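PDB 2QMA: diaminobutyrate-pyruvate transaminase and L-2,4-diaminobutyrate decarboxylase from Vibrio parahaemolyticus, which probably uses pyridoxal phosphate for both transamination and decarboxylation, the chain here being its C-terminal, glutamate-decarboxylase-like domain. Local coordinates for residues A[251-256]-A[285-290]; A[280-285]-A[313-318]. One frame throughout, in Å; residues are numbered along the deposited sequence. Where two conformers were deposited one is given.

Interaction 1. Residues A[251-256]-A[285-290]; sequences QAKAEG and VKHDMW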
ATOM      1  N   GLN A 251      15.442  -1.354  36.021  1.00 17.28           N
ATOM      2  CA  GLN A 251      16.248  -2.571  36.078  0.50 17.79           C
ATOM      3  C   GLN A 251      16.967  -2.857  34.758  1.00 17.10           C
ATOM      4  O   GLN A 251      18.124  -3.326  34.751  1.00 17.01           O
ATOM      5  CB  GLN A 251      15.368  -3.764  36.468  0.50 18.14           C
ATOM      6  CG  GLN A 251      16.132  -4.934  37.097  0.50 21.52           C
ATOM      7  CD  GLN A 251      16.627  -5.940  36.079  0.50 24.92           C
ATOM      8  OE1 GLN A 251      16.004  -6.133  35.030  0.50 26.75           O
ATOM      9  NE2 GLN A 251      17.753  -6.601  36.386  0.50 24.45           N
ATOM     10  N   ALA A 252      16.263  -2.638  33.645  1.00 16.42           N
ATOM     11  CA  ALA A 252      16.879  -2.784  32.312  1.00 15.83           C
ATOM     12  C   ALA A 252      18.073  -1.870  32.235  1.00 15.41           C
ATOM     13  O   ALA A 252      19.162  -2.294  31.827  1.00 15.06           O
ATOM     14  CB  ALA A 252      15.889  -2.422  31.220  1.00 16.02           C
ATOM     15  N   LYS A 253      17.881  -0.600  32.601  1.00 15.76           N
ATOM     16  CA  LYS A 253      19.020   0.346  32.551  1.00 16.84           C
ATOM     17  C   LYS A 253      20.162  -0.033  33.495  1.00 18.24           C
ATOM     18  O   LYS A 253      21.356   0.150  33.174  1.00 17.65           O
ATOM     19  CB  LYS A 253      18.542   1.760  32.811  1.00 18.10           C
ATOM     20  CG  LYS A 253      17.540   2.259  31.758  1.00 17.52           C
ATOM     21  CD  LYS A 253      17.476   3.797  31.721  1.00 21.49           C
ATOM     22  CE  LYS A 253      16.524   4.321  32.761  1.00 21.84           C
ATOM     23  NZ  LYS A 253      16.605   5.806  33.057  1.00 23.64           N
ATOM     24  N   ALA A 254      19.788  -0.554  34.662  1.00 18.68           N
ATOM     25  CA  ALA A 254      20.770  -1.037  35.646  1.00 20.89           C
ATOM     26  C   ALA A 254      21.625  -2.215  35.115  1.00 21.53           C
ATOM     27  O   ALA A 254      22.816  -2.331  35.444  1.00 22.62           O
ATOM     28  CB  ALA A 254      20.069  -1.398  36.945  1.00 20.47           C
ATOM     29  N   GLU A 255      21.028  -3.065  34.279  1.00 21.43           N
ATOM     30  CA  GLU A 255      21.756  -4.126  33.566  1.00 22.06           C
ATOM     31  C   GLU A 255      22.566  -3.701  32.317  1.00 21.95           C
ATOM     32  O   GLU A 255      23.096  -4.572  31.633  1.00 23.00           O
ATOM     33  CB  GLU A 255      20.764  -5.129  33.035  1.00 22.73           C
ATOM     34  CG  GLU A 255      20.018  -5.915  34.018  1.00 26.76           C
ATOM     35  CD  GLU A 255      19.106  -6.881  33.307  1.00 33.31           C
ATOM     36  OE1 GLU A 255      19.201  -6.978  32.056  1.00 36.17           O
ATOM     37  OE2 GLU A 255      18.299  -7.540  33.983  1.00 36.31           O
ATOM     38  N   GLY A 256      22.606  -2.409  31.983  1.00 20.43           N
ATOM     39  CA  GLY A 256      23.306  -1.943  30.783  1.00 19.73           C
ATOM     40  C   GLY A 256      22.431  -1.880  29.517  1.00 18.01           C
ATOM     41  O   GLY A 256      22.915  -1.482  28.447  1.00 18.59           O
ATOM     42  N   VAL A 285       9.154  10.772  29.330  1.00 11.48           N
ATOM     43  CA  VAL A 285       9.894  11.986  29.798  1.00 12.03           C
ATOM     44  C   VAL A 285      10.986  11.571  30.811  1.00 10.53           C
ATOM     45  O   VAL A 285      12.133  11.915  30.662  1.00  9.35           O
ATOM     46  CB  VAL A 285       8.921  13.079  30.435  1.00 12.38           C
ATOM     47  CG1 VAL A 285       9.696  14.196  31.153  1.00 13.77           C
ATOM     48  CG2 VAL A 285       7.996  13.678  29.368  1.00 14.25           C
ATOM     49  N   LYS A 286      10.622  10.766  31.820  1.00 11.87           N
ATOM     50  CA  LYS A 286      11.571  10.390  32.886  1.00 12.11           C
ATOM     51  C   LYS A 286      12.781   9.640  32.338  1.00 11.62           C
ATOM     52  O   LYS A 286      13.913   9.950  32.709  1.00 10.72           O
ATOM     53  CB  LYS A 286      10.904   9.512  33.949  1.00 12.41           C
ATOM     54  CG  LYS A 286      11.869   9.206  35.118  1.00 14.12           C
ATOM     55  CD  LYS A 286      11.287   8.268  36.114  1.00 13.18           C
ATOM     56  CE  LYS A 286      12.220   8.130  37.357  1.00 10.97           C
ATOM     57  NZ  LYS A 286      11.724   6.971  38.183  1.00 14.28           N
ATOM     58  N   HIS A 287      12.514   8.674  31.468  1.00 11.33           N
ATOM     59  CA  HIS A 287      13.514   7.733  30.920  1.00 11.60           C
ATOM     60  C   HIS A 287      14.066   8.125  29.558  1.00 12.60           C
ATOM     61  O   HIS A 287      14.900   7.440  29.031  1.00 12.65           O
ATOM     62  CB  HIS A 287      12.976   6.301  30.980  1.00 11.84           C
ATOM     63  CG  HIS A 287      12.679   5.853  32.387  1.00 13.28           C
ATOM     64  ND1 HIS A 287      13.675   5.638  33.314  1.00 12.87           N
ATOM     65  CD2 HIS A 287      11.511   5.597  33.023  1.00 15.30           C
ATOM     66  CE1 HIS A 287      13.136   5.236  34.455  1.00 14.48           C
ATOM     67  NE2 HIS A 287      11.824   5.204  34.305  1.00 13.48           N
ATOM     68  N   ASP A 288      13.683   9.307  29.058  1.00 13.37           N
ATOM     69  CA  ASP A 288      14.206   9.809  27.798  1.00 14.96           C
ATOM     70  C   ASP A 288      13.956   8.854  26.639  1.00 13.86           C
ATOM     71  O   ASP A 288      14.902   8.471  25.944  1.00 13.40           O
ATOM     72  CB  ASP A 288      15.702  10.144  27.945  1.00 17.29           C
ATOM     73  CG  ASP A 288      15.890  11.514  28.565  1.00 22.74           C
ATOM     74  OD1 ASP A 288      15.455  12.512  27.916  1.00 31.98           O
ATOM     75  OD2 ASP A 288      16.381  11.586  29.708  1.00 30.37           O
HETATM   76  N   MSE A 289      12.689   8.445  26.483  1.00 13.31           N
HETATM   77  CA  MSE A 289      12.255   7.517  25.393  1.00 11.60           C
HETATM   78  C   MSE A 289      11.298   8.192  24.433  1.00 10.61           C
HETATM   79  O   MSE A 289      10.662   9.203  24.737  1.00 10.38           O
HETATM   80  CB  MSE A 289      11.555   6.226  25.953  1.00 11.38           C
HETATM   81  CG  MSE A 289      12.298   5.518  27.115  1.00 10.14           C
HETATM   82 SE   MSE A 289      11.410   3.965  27.816  0.70 17.40          SE
HETATM   83  CE  MSE A 289       9.845   4.835  28.579  1.00 13.73           C
ATOM     84  N   TRP A 290      11.170   7.563  23.274  1.00 10.43           N
ATOM     85  CA  TRP A 290      10.137   7.861  22.267  1.00 11.25           C
ATOM     86  C   TRP A 290       8.849   7.065  22.575  1.00 10.72           C
ATOM     87  O   TRP A 290       8.885   5.831  22.616  1.00 10.71           O
ATOM     88  CB  TRP A 290      10.702   7.350  20.947  1.00 10.73           C
ATOM     89  CG  TRP A 290       9.898   7.601  19.761  1.00 12.51           C
ATOM     90  CD1 TRP A 290       8.702   6.982  19.403  1.00 11.50           C
ATOM     91  CD2 TRP A 290      10.228   8.493  18.686  1.00 11.27           C
ATOM     92  NE1 TRP A 290       8.271   7.483  18.193  1.00 12.64           N
ATOM     93  CE2 TRP A 290       9.185   8.393  17.723  1.00 13.55           C
ATOM     94  CE3 TRP A 290      11.290   9.381  18.453  1.00 13.32           C
ATOM     95  CZ2 TRP A 290       9.162   9.172  16.546  1.00 12.54           C
ATOM     96  CZ3 TRP A 290      11.278  10.127  17.292  1.00 14.25           C
ATOM     97  CH2 TRP A 290      10.223  10.030  16.355  1.00 14.96           C
TER
HETATM   98  O   HOH W   1      17.326   7.391  31.197  1.00 37.40           O
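Lys253 and His287 meet across the last turns of two helices; the nearest CA atoms of the two segments, those of Lys253 and His287, are 9.4 Å apart, so one long side chain has to bridge the gap. Both helices finish in a Schellman motif, with Gly256 and Asp288 as the residues of positive phi. Lys253 leads off with CG beside its own backbone N, bends at CD (chi3 -85°), and brings NZ to the edge of the imidazole. There NZ donates to His287 ND1 at 2.9 Å, only 2° out of the ring plane. Accepting at ND1 leaves the opposite ring nitrogen, NE2, to pair with Asp246, which fixes the ring at both nitrogens and is consistent with the proton sitting on NE2. Lys286 CG lies over one face of the imidazole. A water probably adds a second path from Lys253 NZ to His287 O, though its first leg is suspiciously short and its second long. Asp246 also forms a salt bridge with Lys286, tying the start of helix 245-254 to the end of helix 277-287. They pack on strand 258-265, where Pro259 touches both Lys253 and Met289, while Trp290 opens the adjacent parallel strand 290-295.

Interaction 2. Residues A[280-285]-A[313-318]; sequences IADMAV and VERAHS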
ATOM      1  N   ILE A 280       2.406   6.520  30.392  1.00  8.08           N
ATOM      2  CA  ILE A 280       3.449   6.033  29.488  1.00  8.91           C
ATOM      3  C   ILE A 280       4.247   7.265  29.010  1.00  8.62           C
ATOM      4  O   ILE A 280       5.480   7.239  28.952  1.00  8.96           O
ATOM      5  CB  ILE A 280       2.847   5.250  28.357  1.00  7.95           C
ATOM      6  CG1 ILE A 280       2.295   3.930  28.928  1.00 11.04           C
ATOM      7  CG2 ILE A 280       3.912   4.921  27.269  1.00  7.26           C
ATOM      8  CD1 ILE A 280       1.508   3.078  27.928  1.00 14.08           C
ATOM      9  N   ALA A 281       3.540   8.356  28.727  1.00  8.66           N
ATOM     10  CA  ALA A 281       4.193   9.583  28.255  1.00 11.27           C
ATOM     11  C   ALA A 281       5.098  10.121  29.349  1.00 10.32           C
ATOM     12  O   ALA A 281       6.197  10.661  29.077  1.00 12.43           O
ATOM     13  CB  ALA A 281       3.145  10.657  27.767  1.00 11.66           C
ATOM     14  N   ASP A 282       4.666   9.986  30.605  1.00 10.43           N
ATOM     15  CA  ASP A 282       5.500  10.451  31.722  1.00 10.45           C
ATOM     16  C   ASP A 282       6.703   9.573  31.898  1.00 10.09           C
ATOM     17  O   ASP A 282       7.741  10.070  32.290  1.00 10.51           O
ATOM     18  CB  ASP A 282       4.706  10.503  33.030  1.00 10.47           C
ATOM     19  CG  ASP A 282       3.637  11.603  33.024  1.00 13.14           C
ATOM     20  OD1 ASP A 282       3.821  12.640  32.334  1.00 13.14           O
ATOM     21  OD2 ASP A 282       2.635  11.428  33.719  1.00 17.17           O
HETATM   22  N   MSE A 283       6.544   8.265  31.662  1.00 10.50           N
HETATM   23  CA  MSE A 283       7.692   7.336  31.627  1.00  9.71           C
HETATM   24  C   MSE A 283       8.739   7.740  30.553  1.00  9.11           C
HETATM   25  O   MSE A 283       9.972   7.725  30.783  1.00  8.17           O
HETATM   26  CB  MSE A 283       7.191   5.893  31.423  1.00 10.52           C
HETATM   27  CG  MSE A 283       6.605   5.299  32.712  1.00 11.30           C
HETATM   28 SE   MSE A 283       7.819   5.156  34.239  0.70 14.11          SE
HETATM   29  CE  MSE A 283       7.415   6.742  35.264  1.00 11.43           C
ATOM     30  N   ALA A 284       8.235   8.100  29.383  1.00  9.19           N
ATOM     31  CA  ALA A 284       9.063   8.523  28.272  1.00  9.29           C
ATOM     32  C   ALA A 284       9.803   9.832  28.620  1.00 10.68           C
ATOM     33  O   ALA A 284      10.984   9.967  28.292  1.00 10.26           O
ATOM     34  CB  ALA A 284       8.197   8.681  26.954  1.00  8.18           C
ATOM     35  N   VAL A 285       9.154  10.772  29.330  1.00 11.48           N
ATOM     36  CA  VAL A 285       9.894  11.986  29.798  1.00 12.03           C
ATOM     37  C   VAL A 285      10.986  11.571  30.811  1.00 10.53           C
ATOM     38  O   VAL A 285      12.133  11.915  30.662  1.00  9.35           O
ATOM     39  CB  VAL A 285       8.921  13.079  30.435  1.00 12.38           C
ATOM     40  CG1 VAL A 285       9.696  14.196  31.153  1.00 13.77           C
ATOM     41  CG2 VAL A 285       7.996  13.678  29.368  1.00 14.25           C
ATOM     42  N   VAL A 313      -2.334  10.940  24.399  1.00 11.96           N
ATOM     43  CA  VAL A 313      -2.068  10.794  22.944  1.00 13.11           C
ATOM     44  C   VAL A 313      -1.492  12.080  22.388  1.00 13.37           C
ATOM     45  O   VAL A 313      -0.598  12.034  21.534  1.00 14.34           O
ATOM     46  CB  VAL A 313      -3.304  10.286  22.113  1.00 13.00           C
ATOM     47  CG1 VAL A 313      -4.329  11.386  21.947  1.00 12.51           C
ATOM     48  CG2 VAL A 313      -2.859   9.776  20.706  1.00 13.67           C
ATOM     49  N   GLU A 314      -1.937  13.240  22.893  1.00 13.15           N
ATOM     50  CA  GLU A 314      -1.398  14.496  22.331  1.00 13.48           C
ATOM     51  C   GLU A 314       0.121  14.750  22.561  1.00 13.14           C
ATOM     52  O   GLU A 314       0.693  15.665  21.959  1.00 12.93           O
ATOM     53  CB  GLU A 314      -2.194  15.729  22.826  1.00 12.36           C
ATOM     54  CG  GLU A 314      -1.966  16.127  24.311  1.00 12.49           C
ATOM     55  CD  GLU A 314      -2.442  15.111  25.385  1.00 14.12           C
ATOM     56  OE1 GLU A 314      -3.271  14.161  25.088  1.00 13.82           O
ATOM     57  OE2 GLU A 314      -2.004  15.325  26.561  1.00 13.77           O
ATOM     58  N   ARG A 315       0.726  13.986  23.460  1.00 12.85           N
ATOM     59  CA  ARG A 315       2.142  14.106  23.826  1.00 12.23           C
ATOM     60  C   ARG A 315       3.059  13.081  23.127  1.00 12.40           C
ATOM     61  O   ARG A 315       4.286  13.157  23.283  1.00 11.54           O
ATOM     62  CB  ARG A 315       2.279  13.924  25.344  1.00 11.70           C
ATOM     63  CG  ARG A 315       1.319  14.844  26.191  1.00 14.72           C
ATOM     64  CD  ARG A 315       1.265  14.400  27.653  1.00 13.86           C
ATOM     65  NE  ARG A 315       2.596  14.381  28.221  1.00 17.62           N
ATOM     66  CZ  ARG A 315       2.935  13.743  29.335  1.00 15.26           C
ATOM     67  NH1 ARG A 315       4.185  13.827  29.741  1.00 15.07           N
ATOM     68  NH2 ARG A 315       2.044  13.004  30.017  1.00 14.59           N
ATOM     69  N   ALA A 316       2.462  12.170  22.328  1.00 12.30           N
ATOM     70  CA  ALA A 316       3.208  11.092  21.645  1.00 12.09           C
ATOM     71  C   ALA A 316       4.289  11.654  20.747  1.00 11.95           C
ATOM     72  O   ALA A 316       4.105  12.704  20.102  1.00 13.33           O
ATOM     73  CB  ALA A 316       2.260  10.246  20.806  1.00 11.35           C
ATOM     74  N   HIS A 317       5.400  10.941  20.650  1.00 11.59           N
ATOM     75  CA  HIS A 317       6.351  11.268  19.589  1.00 12.58           C
ATOM     76  C   HIS A 317       5.790  10.889  18.229  1.00 12.61           C
ATOM     77  O   HIS A 317       6.039  11.596  17.241  1.00 12.58           O
ATOM     78  CB  HIS A 317       7.693  10.564  19.756  1.00 12.73           C
ATOM     79  CG  HIS A 317       8.511  11.061  20.910  1.00 16.22           C
ATOM     80  ND1 HIS A 317       8.145  10.851  22.224  1.00 14.09           N
ATOM     81  CD2 HIS A 317       9.680  11.746  20.942  1.00 16.30           C
ATOM     82  CE1 HIS A 317       9.064  11.385  23.018  1.00 17.80           C
ATOM     83  NE2 HIS A 317      10.008  11.934  22.264  1.00 16.64           N
ATOM     84  N   SER A 318       5.089   9.733  18.175  1.00 12.00           N
ATOM     85  CA  SER A 318       4.463   9.305  16.925  1.00 11.91           C
ATOM     86  C   SER A 318       3.149   8.601  17.222  1.00 12.08           C
ATOM     87  O   SER A 318       2.999   8.014  18.310  1.00 11.95           O
ATOM     88  CB  SER A 318       5.404   8.384  16.139  1.00 11.09           C
ATOM     89  OG  SER A 318       5.816   7.246  16.900  1.00 13.68           O
TER
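Arg315 reaches from a short 3-10 turn to the side of helix 277-287, and Asp282 receives it in a salt bridge. The setting is the seven-stranded mixed sheet of the PLP-dependent transferase fold: the helix runs into strand 290-295, and the turn lies just ahead of the neighbouring strand 318-322. Backbones approach to 6.7 Å, between the CA atoms of Ala281 and Arg315.

The arginine shows how a single side chain can use its carbon stem, its flat face and its edge at once. Its CB points at the helix and comes within 4.2 Å of Ala281 CB. CD again passes close to the alanine methyl. A bend about the CG-CD bond (chi3 56°) then lays the guanidinium over that methyl, which sits 3.4 Å above the plane and over its centre; the methyl gives the flat group a surface to lie on. NE faces the methyl, and NH2 touches it at 3.4 Å from Ala281 CB as well as bonding to the carboxylate. NH1 and NH2 both grip the same oxygen, each 2.9 Å from Asp282 OD1, in an end-on hold with the carboxylate and guanidinium planes 48° apart. Both bonds are bent, the N-H...O angle being 139° at NH2 and slightly wider at NH1. Both nitrogens come from one face of the carboxylate, NH1 toward its anti side and NH2 from well above the plane. NH2 has a second acidic partner in Asp278, one turn earlier on the helix, so two acids probably help to hold the positive charge and limit rotation of the group. Met291 packs against Ala281 and Ala316, joining helix and turn to the sheet. Beside the guanidinium edge, near its plane, Val285 CG2 lies 3.8 Å from Arg315 NH1.

Interactions 1 and 2 have centres 14 Å apart and share helix 277-287, with Val285 common to both. Their segments alternate along the chain: 251-256, 280-285, 285-290 and 313-318. The helix is therefore tied at its end to helix 245-254 and, further back, to the turn before strand 318-322. The two contacts also meet directly, through a probable hydrogen bond from Trp290 NE1 to Ser318 OG and the stacking of Trp290 on His317. Strands 258-265, 290-295 and 318-322 lie side by side in the interior of the seven-stranded sheet, so connections between neighbouring strands are joined on one side of the chain's centre, away from the predicted lysine site.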